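Local coordinates for putative uncharacterized protein TTHB187 (PDB 3SK9) that cleaves single-stranded DNA with its N-terminal HD nuclease domain, the part present here, and carries a helicase domain in the full-length CRISPR-associated Cas3, at residues A[39-44]-A[62-67]. Sequence-based numbering, arbitrary orientation.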
loop_
_atom_site.group_PDB
_atom_site.type_symbol
_atom_site.label_atom_id
_atom_site.label_comp_id
_atom_site.label_asym_id
_atom_site.label_seq_id
_atom_site.Cartn_x
_atom_site.Cartn_y
_atom_site.Cartn_z
ATOM N N ALA A 39 -4.246 -8.420 -7.900
ATOM C CA ALA A 39 -4.702 -9.802 -8.147
ATOM C C ALA A 39 -6.012 -10.103 -7.441
ATOM O O ALA A 39 -6.930 -10.714 -8.008
ATOM C CB ALA A 39 -3.617 -10.816 -7.743
ATOM N N VAL A 40 -6.103 -9.706 -6.186
ATOM C CA VAL A 40 -7.352 -9.954 -5.482
ATOM C C VAL A 40 -8.535 -9.071 -6.019
ATOM O O VAL A 40 -9.626 -9.584 -6.107
ATOM C CB VAL A 40 -7.265 -10.019 -3.917
ATOM C CG1 VAL A 40 -7.021 -8.707 -3.301
ATOM C CG2 VAL A 40 -8.622 -10.590 -3.401
ATOM N N LEU A 41 -8.316 -7.817 -6.464
ATOM C CA LEU A 41 -9.393 -7.018 -7.093
ATOM C C LEU A 41 -9.905 -7.700 -8.375
ATOM O O LEU A 41 -11.090 -7.668 -8.673
ATOM C CB LEU A 41 -8.942 -5.577 -7.425
ATOM C CG LEU A 41 -8.753 -4.675 -6.174
ATOM C CD1 LEU A 41 -8.041 -3.354 -6.566
ATOM C CD2 LEU A 41 -10.139 -4.436 -5.456
ATOM N N ARG A 42 -9.000 -8.314 -9.145
ATOM C CA ARG A 42 -9.407 -9.021 -10.354
ATOM C C ARG A 42 -10.277 -10.221 -10.029
ATOM O O ARG A 42 -11.125 -10.612 -10.845
ATOM C CB ARG A 42 -8.186 -9.441 -11.195
ATOM C CG ARG A 42 -7.579 -8.266 -11.984
ATOM C CD ARG A 42 -6.168 -8.605 -12.472
ATOM N NE ARG A 42 -5.594 -7.556 -13.307
ATOM C CZ ARG A 42 -4.369 -7.600 -13.823
ATOM N NH1 ARG A 42 -3.582 -8.665 -13.599
ATOM N NH2 ARG A 42 -3.948 -6.585 -14.576
ATOM N N MET A 43 -10.095 -10.798 -8.847
ATOM C CA MET A 43 -10.890 -11.967 -8.447
ATOM C C MET A 43 -12.190 -11.595 -7.714
ATOM O O MET A 43 -13.021 -12.479 -7.443
ATOM C CB MET A 43 -10.088 -12.844 -7.503
ATOM C CG MET A 43 -8.981 -13.666 -8.136
ATOM S SD MET A 43 -7.951 -14.309 -6.780
ATOM C CE MET A 43 -9.069 -14.429 -5.411
ATOM N N GLU A 44 -12.365 -10.317 -7.355
ATOM C CA GLU A 44 -13.572 -9.906 -6.618
ATOM C C GLU A 44 -14.811 -10.005 -7.531
ATOM O O GLU A 44 -14.694 -9.930 -8.766
ATOM C CB GLU A 44 -13.476 -8.468 -6.120
ATOM C CG GLU A 44 -12.423 -8.282 -5.008
ATOM C CD GLU A 44 -12.858 -8.885 -3.662
ATOM O OE1 GLU A 44 -14.072 -8.879 -3.368
ATOM O OE2 GLU A 44 -11.956 -9.284 -2.881
ATOM N N GLY A 62 -8.615 1.208 -14.951
ATOM C CA GLY A 62 -7.859 2.286 -14.331
ATOM C C GLY A 62 -8.163 2.365 -12.838
ATOM O O GLY A 62 -7.277 2.657 -12.040
ATOM N N ALA A 63 -9.416 2.103 -12.461
ATOM C CA ALA A 63 -9.816 2.176 -11.055
ATOM C C ALA A 63 -9.043 1.138 -10.215
ATOM O O ALA A 63 -8.564 1.439 -9.111
ATOM C CB ALA A 63 -11.278 1.965 -10.914
ATOM N N LEU A 64 -8.910 -0.079 -10.750
ATOM C CA LEU A 64 -8.217 -1.130 -9.998
ATOM C C LEU A 64 -6.699 -0.848 -9.916
ATOM O O LEU A 64 -6.070 -1.082 -8.879
ATOM C CB LEU A 64 -8.481 -2.508 -10.585
ATOM C CG LEU A 64 -9.951 -2.902 -10.794
ATOM C CD1 LEU A 64 -10.006 -4.364 -11.304
ATOM C CD2 LEU A 64 -10.837 -2.721 -9.550
ATOM N N ALA A 65 -6.115 -0.334 -10.995
ATOM C CA ALA A 65 -4.711 0.048 -10.964
ATOM C C ALA A 65 -4.444 1.173 -9.958
ATOM O O ALA A 65 -3.435 1.116 -9.254
ATOM C CB ALA A 65 -4.222 0.455 -12.375
ATOM N N TRP A 66 -5.306 2.201 -9.942
ATOM C CA TRP A 66 -5.260 3.278 -8.932
ATOM C C TRP A 66 -5.309 2.726 -7.490
ATOM O O TRP A 66 -4.464 3.059 -6.612
ATOM C CB TRP A 66 -6.423 4.260 -9.177
ATOM C CG TRP A 66 -6.806 5.118 -8.001
ATOM C CD1 TRP A 66 -7.973 5.035 -7.247
ATOM C CD2 TRP A 66 -6.063 6.218 -7.457
ATOM N NE1 TRP A 66 -7.965 5.993 -6.271
ATOM C CE2 TRP A 66 -6.804 6.725 -6.363
ATOM C CE3 TRP A 66 -4.842 6.811 -7.781
ATOM C CZ2 TRP A 66 -6.367 7.828 -5.609
ATOM C CZ3 TRP A 66 -4.403 7.909 -7.025
ATOM C CH2 TRP A 66 -5.165 8.389 -5.936
ATOM N N ALA A 67 -6.273 1.848 -7.240
ATOM C CA ALA A 67 -6.440 1.301 -5.898
ATOM C C ALA A 67 -5.254 0.416 -5.514
ATOM O O ALA A 67 -4.777 0.451 -4.366
ATOM C CB ALA A 67 -7.777 0.498 -5.787
#
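L41 packs against L64 and A67 in a small, mostly apolar contact. The three side chains are buried, and no hydrogen bond joins the two segments. L41 does its touching with CB and one methyl branch, CD1. CD1 of L41 lies 3.9 Å from CB of A67. The same methyl is 4.1 Å from CB of L64. It also rests on backbone, with CD1 of L41 3.8 Å from O of L64. It therefore sits against the turn of helix that runs from L64 to A67. L64 answers with CD2, which is 4.0 Å from CB of L41 and 4.1 Å from CD1 of L41. The two leucines thus lie alongside each other, each branch set against the stem of the other.

The torsions fit this use of the branches. In L41, CD1 is anti to CA (chi2 169°), which carries this methyl outward to the second helix. In L64, CD1 takes the extended place (chi2 -176°), and CD2 turns off to the side where L41 lies.

The contact joins two helices of the mainly helical HD domain. Segment 39-44 lies at the C-terminal end of helix 26-43. Segment 62-67 is in helix 60-71. The metal-binding residues of the domain lie elsewhere: H29 near the start of helix 26-43, the H74-D75 doublet after helix 60-71, and D210 in helix 196-213. This contact is away from that site.

Further out, Y52 of helix 46-56 touches L41, L64 and A67, so Y52 of the linking helix touches both helices of the contact. R49 of that helix also touches L64. L205 of helix 196-213 packs on L41 and V40. O of E44 accepts a hydrogen bond from NE of R49.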